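Local coordinates for luciferase-like monooxygenase (Streptomyces bottropensis, PDB 4US5), which probably acts as a flavin-dependent monooxygenase of the bacterial luciferase type, inserting an oxygen atom from molecular oxygen into an organic substrate, at residues V227-D233 with V288-V294; V294-T299 with L329-F333. All blocks are in the same frame, centred on the assembly; numbering follows the deposited sequence.

In the fold
Both contacts lie on the same side of a TIM-barrel chain and share Val294, near the start of helix 291-305. Contact 1 joins barrel strand 221-229 to strand 286-289, which pairs beside it, where both run out into loops and helices; backbone hydrogen bonds and buried cysteine packing lie inside, and an ionic grip near the surface holds the first residue of helix 233-251. Contact 2 sets helix 291-305 against the end of helix 319-332 and is almost wholly apolar, with a single water linking the two at its rim. The layers meet where Val227 touches both Leu298 and Leu329, so the strand packs directly against both helices.

Contact 1: V227-D233 with V288-V294; sequences VCCAETD and VGSPDRV
Asp233 OD1 takes a hydrogen bond from Ser290 N at 2.9 Å and another from Arg293 NE at 2.8 Å, the two donors arriving from opposite faces of the carboxylate. Arg293 NH2 reaches Asp233 OD2 at 2.9 Å, completing a side-on, two-nitrogen salt bridge that meets the carboxylate from above its plane, with the two planes 44° apart. A bend at chi3 (-61°) turns the guanidinium across to the aspartate. Ser290 N-caps helix 291-305, its OG accepting from Arg293 N at 3.3 Å; Thr232 caps helix 233-251, its OG1 bonding Glu235 N.

Below this, strands 221-229 and 286-289 run parallel: Gly289 N gives to Cys228 O at 3.1 Å, and Ala230 N to Gly289 O at 3.3 Å. Cys229 sends its SG, anti to the backbone N (chi1 -178°), under the helix start, where it meets Pro291 CA and Val294 CG2, the latter at 3.9 Å.

In this TIM-barrel protein two parallel strands each turn into a helix here, side by side. Asp233 ties the start of helix 233-251 to that of helix 291-305, and with both oxygens engaged by an arginine and one also by a backbone N-H, it is probably held as the carboxylate.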
loop_
_atom_site.group_PDB
_atom_site.type_symbol
_atom_site.label_atom_id
_atom_site.label_comp_id
_atom_site.label_asym_id
_atom_site.label_seq_id
_atom_site.Cartn_x
_atom_site.Cartn_y
_atom_site.Cartn_z
ATOM N N VAL B 227 21.169 -3.928 -16.859
ATOM C CA VAL B 227 21.939 -5.018 -17.403
ATOM C C VAL B 227 21.060 -5.850 -18.305
ATOM O O VAL B 227 19.906 -6.135 -17.973
ATOM C CB VAL B 227 22.499 -5.927 -16.302
ATOM C CG1 VAL B 227 23.341 -7.056 -16.884
ATOM C CG2 VAL B 227 23.280 -5.118 -15.286
ATOM N N CYS B 228 21.614 -6.228 -19.448
ATOM C CA CYS B 228 20.968 -7.139 -20.368
ATOM C C CYS B 228 21.938 -8.279 -20.667
ATOM O O CYS B 228 22.891 -8.125 -21.450
ATOM C CB CYS B 228 20.599 -6.369 -21.641
ATOM S SG CYS B 228 19.715 -7.343 -22.854
ATOM N N CYS B 229 21.751 -9.400 -19.965
ATOM C CA CYS B 229 22.667 -10.532 -20.016
ATOM C C CYS B 229 21.995 -11.746 -20.694
ATOM O O CYS B 229 20.804 -12.027 -20.480
ATOM C CB CYS B 229 23.139 -10.888 -18.621
ATOM S SG CYS B 229 24.316 -12.253 -18.562
ATOM N N ALA B 230 22.735 -12.426 -21.562
ATOM C CA ALA B 230 22.260 -13.672 -22.179
ATOM C C ALA B 230 23.477 -14.565 -22.364
ATOM O O ALA B 230 24.584 -14.153 -22.064
ATOM C CB ALA B 230 21.609 -13.416 -23.497
ATOM N N GLU B 231 23.246 -15.804 -22.783
ATOM C CA GLU B 231 24.315 -16.803 -22.760
ATOM C C GLU B 231 25.494 -16.382 -23.633
ATOM O O GLU B 231 26.609 -16.696 -23.316
ATOM C CB GLU B 231 23.778 -18.167 -23.156
ATOM C CG GLU B 231 24.759 -19.303 -22.884
ATOM C CD GLU B 231 24.923 -19.626 -21.384
ATOM O OE1 GLU B 231 23.979 -20.245 -20.821
ATOM O OE2 GLU B 231 25.988 -19.282 -20.769
ATOM N N THR B 232 25.216 -15.681 -24.724
ATOM C CA THR B 232 26.274 -15.249 -25.682
ATOM C C THR B 232 26.085 -13.774 -25.964
ATOM O O THR B 232 24.981 -13.250 -25.780
ATOM C CB THR B 232 26.151 -16.003 -27.035
ATOM O OG1 THR B 232 24.887 -15.714 -27.626
ATOM C CG2 THR B 232 26.306 -17.513 -26.859
ATOM N N ASP B 233 27.147 -13.102 -26.410
ATOM C CA ASP B 233 27.080 -11.706 -26.780
ATOM C C ASP B 233 26.023 -11.457 -27.851
ATOM O O ASP B 233 25.322 -10.460 -27.799
ATOM C CB ASP B 233 28.463 -11.172 -27.258
ATOM C CG ASP B 233 29.519 -11.003 -26.089
ATOM O OD1 ASP B 233 29.175 -10.542 -24.959
ATOM O OD2 ASP B 233 30.729 -11.301 -26.337
ATOM N N VAL B 288 25.652 -4.689 -21.399
ATOM C CA VAL B 288 25.094 -5.746 -22.245
ATOM C C VAL B 288 26.161 -6.778 -22.561
ATOM O O VAL B 288 27.319 -6.407 -22.847
ATOM C CB VAL B 288 24.591 -5.186 -23.584
ATOM C CG1 VAL B 288 23.976 -6.291 -24.447
ATOM C CG2 VAL B 288 23.602 -4.061 -23.354
ATOM N N GLY B 289 25.783 -8.050 -22.560
ATOM C CA GLY B 289 26.667 -9.102 -23.056
ATOM C C GLY B 289 26.486 -10.461 -22.446
ATOM O O GLY B 289 25.511 -10.729 -21.712
ATOM N N SER B 290 27.473 -11.325 -22.722
ATOM C CA SER B 290 27.575 -12.623 -22.107
ATOM C C SER B 290 27.821 -12.493 -20.617
ATOM O O SER B 290 28.185 -11.417 -20.137
ATOM C CB SER B 290 28.748 -13.388 -22.747
ATOM O OG SER B 290 29.949 -12.750 -22.384
ATOM N N PRO B 291 27.619 -13.591 -19.849
ATOM C CA PRO B 291 27.864 -13.520 -18.432
ATOM C C PRO B 291 29.265 -13.034 -18.074
ATOM O O PRO B 291 29.412 -12.160 -17.207
ATOM C CB PRO B 291 27.658 -14.974 -17.961
ATOM C CG PRO B 291 26.742 -15.556 -18.959
ATOM C CD PRO B 291 27.153 -14.932 -20.255
ATOM N N ASP B 292 30.288 -13.585 -18.720
ATOM C CA ASP B 292 31.668 -13.152 -18.437
ATOM C C ASP B 292 31.862 -11.685 -18.746
ATOM O O ASP B 292 32.482 -10.972 -17.979
ATOM C CB ASP B 292 32.687 -13.977 -19.236
ATOM C CG ASP B 292 32.917 -15.349 -18.649
ATOM O OD1 ASP B 292 32.356 -15.664 -17.558
ATOM O OD2 ASP B 292 33.609 -16.146 -19.322
ATOM N N ARG B 293 31.344 -11.224 -19.865
ATOM C CA ARG B 293 31.559 -9.826 -20.270
ATOM C C ARG B 293 30.882 -8.872 -19.280
ATOM O O ARG B 293 31.495 -7.906 -18.832
ATOM C CB ARG B 293 31.043 -9.544 -21.684
ATOM C CG ARG B 293 31.255 -8.093 -22.109
ATOM C CD ARG B 293 30.564 -7.693 -23.406
ATOM N NE ARG B 293 31.046 -8.485 -24.513
ATOM C CZ ARG B 293 32.223 -8.305 -25.117
ATOM N NH1 ARG B 293 33.060 -7.339 -24.721
ATOM N NH2 ARG B 293 32.570 -9.105 -26.127
ATOM N N VAL B 294 29.622 -9.149 -18.952
ATOM C CA VAL B 294 28.906 -8.264 -18.026
ATOM C C VAL B 294 29.532 -8.344 -16.636
ATOM O O VAL B 294 29.693 -7.334 -15.998
ATOM C CB VAL B 294 27.355 -8.423 -18.026
ATOM C CG1 VAL B 294 26.825 -8.444 -19.456
ATOM C CG2 VAL B 294 26.945 -9.670 -17.309
#

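Contact 2: V294-T299 with L329-F333; sequences VRDQLT and LAEAF
Phe333 lays its ring against Arg295 and Leu298, joining the end of helix 319-332 to helix 291-305 in the outer helical layer of the TIM barrel. Its CG lies anti to the carbonyl carbon (chi1 -75°), which carries the ring across to the neighbouring helix. There the far end of the ring fits the hollow between Arg295 and Leu298: CZ comes to 3.8 Å from Arg295 CA and 4.0 Å from Leu298 CB. The two side chains meet it differently. Arg295 CG sits over one face, offset toward the rim, while Leu298 CB lies at the edge, near the ring plane. Thr299 passes alongside, its OG1 near CE2 but turned back to bond Arg295 O at 2.8 Å, so the hydroxyl is satisfied within its own helix.

One turn before Phe333, Leu329 supplies the second bump. Its CD2 faces the groove between Val294 and Leu298, touching Val294 CG2 at 3.7 Å and, more loosely, Leu298 CD1; the side chains of Val294 and Leu329 cross at about a right angle. Beneath them lies the sheet, where Leu298 and Leu329 both touch Val227 and Leu298 also packs on Val287 and Leu310. On the outer side the small Ala332 lets the backbones draw together, its CA 6.3 Å from that of Arg295, with the two CB atoms in contact. His4 and Val5 add to the packing around Phe333.

Toward solvent, the Arg295 chain passes over the helix end, and its NE and NH2 both grip Asp296 OD1, which steadies the guanidinium. Its remaining terminal nitrogen, NH1, gives to a water at 2.8 Å, and that water in turn donates to Ala332 O at 2.6 Å.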
loop_
_atom_site.group_PDB
_atom_site.type_symbol
_atom_site.label_atom_id
_atom_site.label_comp_id
_atom_site.label_asym_id
_atom_site.label_seq_id
_atom_site.Cartn_x
_atom_site.Cartn_y
_atom_site.Cartn_z
ATOM N N VAL B 294 29.622 -9.149 -18.952
ATOM C CA VAL B 294 28.906 -8.264 -18.026
ATOM C C VAL B 294 29.532 -8.344 -16.636
ATOM O O VAL B 294 29.693 -7.334 -15.998
ATOM C CB VAL B 294 27.355 -8.423 -18.026
ATOM C CG1 VAL B 294 26.825 -8.444 -19.456
ATOM C CG2 VAL B 294 26.945 -9.670 -17.309
ATOM N N ARG B 295 29.963 -9.533 -16.207
ATOM C CA ARG B 295 30.588 -9.691 -14.884
ATOM C C ARG B 295 31.836 -8.812 -14.796
ATOM O O ARG B 295 32.019 -8.036 -13.846
ATOM C CB ARG B 295 30.952 -11.162 -14.637
ATOM C CG ARG B 295 31.697 -11.405 -13.331
ATOM C CD ARG B 295 32.475 -12.728 -13.371
ATOM N NE ARG B 295 33.521 -12.685 -14.386
ATOM C CZ ARG B 295 34.100 -13.737 -14.955
ATOM N NH1 ARG B 295 33.745 -14.975 -14.637
ATOM N NH2 ARG B 295 35.049 -13.549 -15.866
ATOM N N ASP B 296 32.663 -8.891 -15.832
ATOM C CA ASP B 296 33.933 -8.134 -15.821
ATOM C C ASP B 296 33.675 -6.633 -15.834
ATOM O O ASP B 296 34.303 -5.876 -15.081
ATOM C CB ASP B 296 34.801 -8.543 -17.014
ATOM C CG ASP B 296 35.349 -9.956 -16.895
ATOM O OD1 ASP B 296 35.254 -10.576 -15.806
ATOM O OD2 ASP B 296 35.861 -10.466 -17.902
ATOM N N GLN B 297 32.761 -6.185 -16.689
ATOM C CA GLN B 297 32.444 -4.766 -16.783
ATOM C C GLN B 297 31.887 -4.250 -15.458
ATOM O O GLN B 297 32.277 -3.187 -14.955
ATOM C CB GLN B 297 31.441 -4.526 -17.916
ATOM C CG GLN B 297 31.007 -3.089 -18.096
ATOM C CD GLN B 297 32.147 -2.177 -18.588
ATOM O OE1 GLN B 297 32.423 -2.114 -19.777
ATOM N NE2 GLN B 297 32.808 -1.483 -17.661
ATOM N N LEU B 298 30.947 -4.999 -14.889
ATOM C CA LEU B 298 30.275 -4.550 -13.686
ATOM C C LEU B 298 31.197 -4.559 -12.483
ATOM O O LEU B 298 31.135 -3.680 -11.644
ATOM C CB LEU B 298 29.029 -5.422 -13.402
ATOM C CG LEU B 298 27.871 -5.240 -14.368
ATOM C CD1 LEU B 298 26.843 -6.364 -14.173
ATOM C CD2 LEU B 298 27.211 -3.886 -14.174
ATOM N N THR B 299 32.100 -5.531 -12.439
ATOM C CA THR B 299 33.077 -5.614 -11.360
ATOM C C THR B 299 34.029 -4.390 -11.376
ATOM O O THR B 299 34.334 -3.821 -10.328
ATOM C CB THR B 299 33.860 -6.939 -11.420
ATOM O OG1 THR B 299 32.951 -8.020 -11.188
ATOM C CG2 THR B 299 34.935 -6.976 -10.335
ATOM N N LEU B 329 23.171 -13.826 -14.257
ATOM C CA LEU B 329 23.906 -12.919 -13.388
ATOM C C LEU B 329 24.198 -13.505 -11.994
ATOM O O LEU B 329 25.289 -13.331 -11.455
ATOM C CB LEU B 329 23.159 -11.572 -13.222
ATOM C CG LEU B 329 23.197 -10.611 -14.380
ATOM C CD1 LEU B 329 22.177 -9.476 -14.167
ATOM C CD2 LEU B 329 24.609 -10.063 -14.521
ATOM N N ALA B 330 23.209 -14.150 -11.395
ATOM C CA ALA B 330 23.405 -14.770 -10.121
ATOM C C ALA B 330 24.568 -15.780 -10.192
ATOM O O ALA B 330 25.361 -15.883 -9.254
ATOM C CB ALA B 330 22.146 -15.480 -9.666
ATOM N N GLU B 331 24.591 -16.562 -11.247
ATOM C CA GLU B 331 25.656 -17.597 -11.450
ATOM C C GLU B 331 27.021 -16.893 -11.676
ATOM O O GLU B 331 28.009 -17.213 -11.034
ATOM C CB GLU B 331 25.294 -18.462 -12.654
ATOM C CG GLU B 331 26.292 -19.574 -12.991
ATOM C CD GLU B 331 25.952 -20.323 -14.300
ATOM O OE1 GLU B 331 25.207 -19.791 -15.168
ATOM O OE2 GLU B 331 26.460 -21.455 -14.470
ATOM N N ALA B 332 27.026 -15.855 -12.493
ATOM C CA ALA B 332 28.276 -15.124 -12.742
ATOM C C ALA B 332 28.863 -14.470 -11.502
ATOM O O ALA B 332 30.087 -14.406 -11.345
ATOM C CB ALA B 332 28.062 -14.091 -13.833
ATOM N N PHE B 333 28.013 -13.987 -10.597
ATOM C CA PHE B 333 28.467 -13.379 -9.353
ATOM C C PHE B 333 28.501 -14.349 -8.161
ATOM O O PHE B 333 28.695 -13.927 -7.027
ATOM C CB PHE B 333 27.625 -12.131 -9.057
ATOM C CG PHE B 333 27.985 -10.974 -9.920
ATOM C CD1 PHE B 333 27.478 -10.869 -11.216
ATOM C CD2 PHE B 333 28.932 -10.071 -9.502
ATOM C CE1 PHE B 333 27.839 -9.822 -12.021
ATOM C CE2 PHE B 333 29.301 -9.033 -10.325
ATOM C CZ PHE B 333 28.767 -8.926 -11.581
HETATM O O HOH W 1 31.882 -15.824 -12.671
#